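Local coordinates for ribosomal protein L11 methyltransferase (PDB 3GRZ) that probably methylates lysine side chains of ribosomal protein L11, using S-adenosyl-L-methionine as methyl donor, at residues Y3-N7 with P16-Y21; E29-L33 with I76-K80. All coordinates share one frame. Residue numbers count along the deposited sequence, not the author numbering.

Contact 1 (Y3-N7 with P16-Y21); sequences YHVIN and PEWEDY
Val5 lays its CG2 methyl over one face of the Tyr21 ring, 3.6 Å from the ring centroid and 13° off the normal, a CH-pi contact; Val5 and Tyr21 are both t at chi1. The segment 3-7 is extended, becoming strand at Ile6, while 16-21 leaves its strand through a type I turn from Pro16 to Glu19, closed by Glu19 N to Pro16 O at 3.1 Å. The backbones come nearest at His4 and Pro16, CA to CA 6.7 Å. From the third position of the turn, Trp18 (chi1 70°) directs its edge to the face of Tyr3, offset edge-to-face; the Tyr3 ring and the six-membered ring of Trp18 have centroids 5.7 Å apart, planes at 87°. Tyr3 CB meets Pro16 CG at 3.8 Å. His4 ND1 accepts from Val5 N (3.1 Å). A water donates to Asn7 OD1 (2.6 Å) and accepts from Tyr21 OH (2.7 Å); Asn7 packs on Val59 of the second subunit. This surface contact closes the ends of the 6-9/12-16 beta hairpin, whose Val15 touches Val5 and Tyr21.

Contact 2 (E29-L33 with I76-K80); sequences EIIRL and IAAHK
Lys80 NZ donates to Glu29 OE1 at 2.8 Å, a salt-bridged hydrogen bond at the end of the strand-helix interface. The same NZ donates to a water at 2.7 Å, which passes a hydrogen to Ile30 O at 2.8 Å; direct NZ to Ile30 O is 4.1 Å, so the water carries that link. Lys80 N is satisfied within the helix by Ile76 O (3.0 Å). Strand 29-33 and helix segment 76-80 run roughly antiparallel, their directions 150° apart, with axes 10.0 Å apart; CA atoms pair Glu29 with Lys80 (7.8 Å) and Ile31 with Ala77 (7.5 Å). Between them Ile31 (m, t) inserts: CD1 to Ala77 CB 3.8 Å, CG2 to Ile76 CG2 3.9 Å, and CG1 to the aliphatic CD of Lys80 3.8 Å. The contact thus has an apolar centre with a charged, hydrated margin. Helix 73-80 follows a turn consistent with the glycine-rich S-adenosyl-L-methionine-binding motif of Rossmann-like methyltransferases. On the strand's side, 29-33 bonds to strand 12-16 through Ala13 and Val15; Ile76 and Leu33 both touch Asn102 of helix 93-105.

From the N terminus, strands 6-9 and 12-16 form a hairpin, and contact 1 closes this short loop by bringing the start of the chain against the turn that starts at Pro16. The chain then runs to strand 29-33, parallel to 12-16 in the small three-stranded sheet. Contact 2 closes a much longer loop, with 42 residues between its segments, joining that sheet to helix 73-80 beside the seven-stranded sheet of the Rossmann-like methyltransferase fold that this C-terminal fragment contains. The two contacts are in series, neither nested nor crossed, with centres about 13 Å apart. Arg32 bridges them: its NH2 lies 2.6 Å from Glu19 O, a probable hydrogen bond, tying the turn of contact 1 to the strand of contact 2.

Contact 1 (Y3-N7 with P16-Y21)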
loop_
_atom_site.group_PDB
_atom_site.type_symbol
_atom_site.label_atom_id
_atom_site.label_comp_id
_atom_site.label_asym_id
_atom_site.label_seq_id
_atom_site.Cartn_x
_atom_site.Cartn_y
_atom_site.Cartn_z
ATOM N N TYR B 3 -2.117 -23.278 -9.122
ATOM C CA TYR B 3 -1.099 -22.418 -8.448
ATOM C C TYR B 3 -0.129 -21.766 -9.437
ATOM O O TYR B 3 0.261 -22.382 -10.437
ATOM C CB TYR B 3 -0.295 -23.227 -7.425
ATOM C CG TYR B 3 -1.104 -23.806 -6.285
ATOM C CD1 TYR B 3 -1.409 -23.042 -5.157
ATOM C CD2 TYR B 3 -1.551 -25.128 -6.329
ATOM C CE1 TYR B 3 -2.153 -23.579 -4.105
ATOM C CE2 TYR B 3 -2.294 -25.675 -5.285
ATOM C CZ TYR B 3 -2.592 -24.898 -4.177
ATOM O OH TYR B 3 -3.325 -25.443 -3.147
ATOM N N HIS B 4 0.235 -20.517 -9.142
ATOM C CA HIS B 4 1.310 -19.786 -9.824
ATOM C C HIS B 4 1.757 -18.636 -8.906
ATOM O O HIS B 4 1.526 -18.679 -7.692
ATOM C CB HIS B 4 0.852 -19.245 -11.190
ATOM C CG HIS B 4 1.874 -19.391 -12.281
ATOM N ND1 HIS B 4 3.161 -18.906 -12.175
ATOM C CD2 HIS B 4 1.789 -19.960 -13.508
ATOM C CE1 HIS B 4 3.825 -19.172 -13.285
ATOM N NE2 HIS B 4 3.016 -19.812 -14.111
ATOM N N VAL B 5 2.385 -17.617 -9.490
ATOM C CA VAL B 5 2.856 -16.442 -8.754
ATOM C C VAL B 5 1.691 -15.526 -8.388
ATOM O O VAL B 5 0.852 -15.203 -9.230
ATOM C CB VAL B 5 3.891 -15.641 -9.574
ATOM C CG1 VAL B 5 4.622 -14.621 -8.699
ATOM C CG2 VAL B 5 4.885 -16.577 -10.208
ATOM N N ILE B 6 1.638 -15.126 -7.122
ATOM C CA ILE B 6 0.661 -14.153 -6.658
ATOM C C ILE B 6 1.429 -12.858 -6.433
ATOM O O ILE B 6 2.140 -12.720 -5.439
ATOM C CB ILE B 6 -0.037 -14.609 -5.339
ATOM C CG1 ILE B 6 -0.591 -16.038 -5.450
ATOM C CG2 ILE B 6 -1.127 -13.613 -4.906
ATOM C CD1 ILE B 6 -1.626 -16.256 -6.544
ATOM N N ASN B 7 1.327 -11.928 -7.380
ATOM C CA ASN B 7 1.903 -10.592 -7.199
ATOM C C ASN B 7 1.075 -9.779 -6.201
ATOM O O ASN B 7 -0.111 -9.558 -6.417
ATOM C CB ASN B 7 1.975 -9.855 -8.532
ATOM C CG ASN B 7 3.113 -10.321 -9.391
ATOM O OD1 ASN B 7 4.269 -10.353 -8.959
ATOM N ND2 ASN B 7 2.805 -10.671 -10.626
ATOM N N PRO B 16 4.538 -20.682 -4.950
ATOM C CA PRO B 16 4.503 -22.024 -4.352
ATOM C C PRO B 16 5.926 -22.569 -4.261
ATOM O O PRO B 16 6.743 -22.250 -5.120
ATOM C CB PRO B 16 3.683 -22.838 -5.357
ATOM C CG PRO B 16 2.951 -21.812 -6.184
ATOM C CD PRO B 16 3.883 -20.658 -6.268
ATOM N N GLU B 17 6.223 -23.361 -3.233
ATOM C CA GLU B 17 7.617 -23.764 -2.944
ATOM C C GLU B 17 8.381 -24.481 -4.073
ATOM O O GLU B 17 9.611 -24.378 -4.151
ATOM C CB GLU B 17 7.698 -24.574 -1.641
ATOM C CG GLU B 17 6.905 -25.888 -1.612
ATOM C CD GLU B 17 7.706 -27.089 -2.114
ATOM O OE1 GLU B 17 8.933 -27.130 -1.873
ATOM O OE2 GLU B 17 7.105 -27.991 -2.745
ATOM N N TRP B 18 7.649 -25.195 -4.931
ATOM C CA TRP B 18 8.236 -25.940 -6.050
ATOM C C TRP B 18 8.709 -25.061 -7.217
ATOM O O TRP B 18 9.580 -25.477 -7.980
ATOM C CB TRP B 18 7.260 -27.012 -6.566
ATOM C CG TRP B 18 6.046 -26.464 -7.274
ATOM C CD1 TRP B 18 5.988 -25.949 -8.547
ATOM C CD2 TRP B 18 4.715 -26.397 -6.757
ATOM N NE1 TRP B 18 4.707 -25.548 -8.838
ATOM C CE2 TRP B 18 3.904 -25.815 -7.761
ATOM C CE3 TRP B 18 4.128 -26.766 -5.542
ATOM C CZ2 TRP B 18 2.536 -25.598 -7.586
ATOM C CZ3 TRP B 18 2.765 -26.552 -5.370
ATOM C CH2 TRP B 18 1.985 -25.972 -6.386
ATOM N N GLU B 19 8.118 -23.870 -7.355
ATOM C CA GLU B 19 8.368 -22.973 -8.494
ATOM C C GLU B 19 9.814 -22.495 -8.584
ATOM O O GLU B 19 10.492 -22.354 -7.571
ATOM C CB GLU B 19 7.435 -21.760 -8.431
ATOM C CG GLU B 19 6.083 -21.957 -9.096
ATOM C CD GLU B 19 5.983 -21.310 -10.474
ATOM O OE1 GLU B 19 7.023 -20.906 -11.045
ATOM O OE2 GLU B 19 4.849 -21.204 -10.987
ATOM N N ASP B 20 10.288 -22.275 -9.806
ATOM C CA ASP B 20 11.608 -21.695 -10.023
ATOM C C ASP B 20 11.408 -20.320 -10.649
ATOM O O ASP B 20 11.596 -20.136 -11.853
ATOM C CB ASP B 20 12.462 -22.601 -10.920
ATOM C CG ASP B 20 13.934 -22.194 -10.946
ATOM O OD1 ASP B 20 14.376 -21.424 -10.061
ATOM O OD2 ASP B 20 14.656 -22.655 -11.857
ATOM N N TYR B 21 11.016 -19.359 -9.816
ATOM C CA TYR B 21 10.565 -18.060 -10.306
ATOM C C TYR B 21 11.623 -16.975 -10.206
ATOM O O TYR B 21 12.208 -16.754 -9.150
ATOM C CB TYR B 21 9.290 -17.621 -9.582
ATOM C CG TYR B 21 8.722 -16.325 -10.107
ATOM C CD1 TYR B 21 8.273 -16.225 -11.428
ATOM C CD2 TYR B 21 8.645 -15.195 -9.294
ATOM C CE1 TYR B 21 7.758 -15.037 -11.924
ATOM C CE2 TYR B 21 8.127 -13.999 -9.782
ATOM C CZ TYR B 21 7.683 -13.931 -11.096
ATOM O OH TYR B 21 7.167 -12.762 -11.597
HETATM O O HOH W 1 6.660 -11.137 -9.541
#

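Contact 2 (E29-L33 with I76-K80)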
loop_
_atom_site.group_PDB
_atom_site.type_symbol
_atom_site.label_atom_id
_atom_site.label_comp_id
_atom_site.label_asym_id
_atom_site.label_seq_id
_atom_site.Cartn_x
_atom_site.Cartn_y
_atom_site.Cartn_z
ATOM N N GLU B 29 10.665 -8.963 -3.352
ATOM C CA GLU B 29 10.794 -10.085 -2.426
ATOM C C GLU B 29 9.871 -11.247 -2.819
ATOM O O GLU B 29 8.675 -11.059 -3.084
ATOM C CB GLU B 29 10.492 -9.616 -1.002
ATOM C CG GLU B 29 10.957 -10.555 0.076
ATOM C CD GLU B 29 12.462 -10.495 0.325
ATOM O OE1 GLU B 29 13.094 -11.573 0.326
ATOM O OE2 GLU B 29 13.006 -9.381 0.523
ATOM N N ILE B 30 10.439 -12.449 -2.876
ATOM C CA ILE B 30 9.658 -13.638 -3.208
ATOM C C ILE B 30 9.449 -14.453 -1.944
ATOM O O ILE B 30 10.413 -14.862 -1.284
ATOM C CB ILE B 30 10.341 -14.489 -4.308
ATOM C CG1 ILE B 30 10.600 -13.658 -5.583
ATOM C CG2 ILE B 30 9.529 -15.742 -4.624
ATOM C CD1 ILE B 30 9.391 -12.878 -6.143
ATOM N N ILE B 31 8.188 -14.652 -1.576
ATOM C CA ILE B 31 7.890 -15.458 -0.405
ATOM C C ILE B 31 7.384 -16.827 -0.853
ATOM O O ILE B 31 6.331 -16.938 -1.493
ATOM C CB ILE B 31 6.905 -14.759 0.553
ATOM C CG1 ILE B 31 7.547 -13.484 1.111
ATOM C CG2 ILE B 31 6.491 -15.702 1.688
ATOM C CD1 ILE B 31 6.647 -12.710 2.050
ATOM N N ARG B 32 8.179 -17.850 -0.542
ATOM C CA ARG B 32 7.809 -19.227 -0.839
ATOM C C ARG B 32 6.926 -19.816 0.259
ATOM O O ARG B 32 7.218 -19.697 1.452
ATOM C CB ARG B 32 9.056 -20.075 -1.087
ATOM C CG ARG B 32 9.862 -19.560 -2.269
ATOM C CD ARG B 32 11.015 -20.468 -2.665
ATOM N NE ARG B 32 11.543 -20.059 -3.964
ATOM C CZ ARG B 32 11.107 -20.527 -5.131
ATOM N NH1 ARG B 32 11.639 -20.085 -6.265
ATOM N NH2 ARG B 32 10.147 -21.445 -5.170
ATOM N N LEU B 33 5.817 -20.425 -0.160
ATOM C CA LEU B 33 4.893 -21.085 0.753
ATOM C C LEU B 33 4.603 -22.499 0.250
ATOM O O LEU B 33 4.539 -22.732 -0.955
ATOM C CB LEU B 33 3.574 -20.313 0.861
ATOM C CG LEU B 33 3.484 -18.899 1.458
ATOM C CD1 LEU B 33 2.031 -18.468 1.520
ATOM C CD2 LEU B 33 4.111 -18.806 2.846
ATOM N N ILE B 76 6.355 -13.590 8.074
ATOM C CA ILE B 76 7.497 -13.696 7.156
ATOM C C ILE B 76 7.742 -12.382 6.389
ATOM O O ILE B 76 8.867 -11.919 6.276
ATOM C CB ILE B 76 7.299 -14.882 6.171
ATOM C CG1 ILE B 76 7.408 -16.211 6.937
ATOM C CG2 ILE B 76 8.319 -14.846 5.005
ATOM C CD1 ILE B 76 6.725 -17.390 6.212
ATOM N N ALA B 77 6.674 -11.799 5.866
ATOM C CA ALA B 77 6.761 -10.539 5.153
ATOM C C ALA B 77 7.253 -9.408 6.047
ATOM O O ALA B 77 8.086 -8.613 5.630
ATOM C CB ALA B 77 5.426 -10.197 4.590
ATOM N N ALA B 78 6.750 -9.354 7.279
ATOM C CA ALA B 78 7.213 -8.362 8.243
ATOM C C ALA B 78 8.709 -8.503 8.495
ATOM O O ALA B 78 9.421 -7.497 8.529
ATOM C CB ALA B 78 6.426 -8.472 9.557
ATOM N N HIS B 79 9.184 -9.749 8.643
ATOM C CA HIS B 79 10.614 -10.020 8.884
ATOM C C HIS B 79 11.453 -9.506 7.717
ATOM O O HIS B 79 12.464 -8.826 7.915
ATOM C CB HIS B 79 10.859 -11.522 9.121
ATOM C CG HIS B 79 12.273 -11.863 9.473
ATOM N ND1 HIS B 79 13.263 -12.021 8.524
ATOM C CD2 HIS B 79 12.861 -12.085 10.671
ATOM C CE1 HIS B 79 14.402 -12.313 9.124
ATOM N NE2 HIS B 79 14.186 -12.361 10.425
ATOM N N LYS B 80 11.022 -9.831 6.503
ATOM C CA LYS B 80 11.743 -9.423 5.290
ATOM C C LYS B 80 11.745 -7.898 5.098
ATOM O O LYS B 80 12.722 -7.329 4.600
ATOM C CB LYS B 80 11.143 -10.112 4.072
ATOM C CG LYS B 80 11.565 -11.572 3.961
ATOM C CD LYS B 80 10.588 -12.354 3.118
ATOM C CE LYS B 80 11.135 -13.720 2.736
ATOM N NZ LYS B 80 12.443 -13.648 2.031
HETATM O O HOH W 2 12.473 -15.796 0.373
#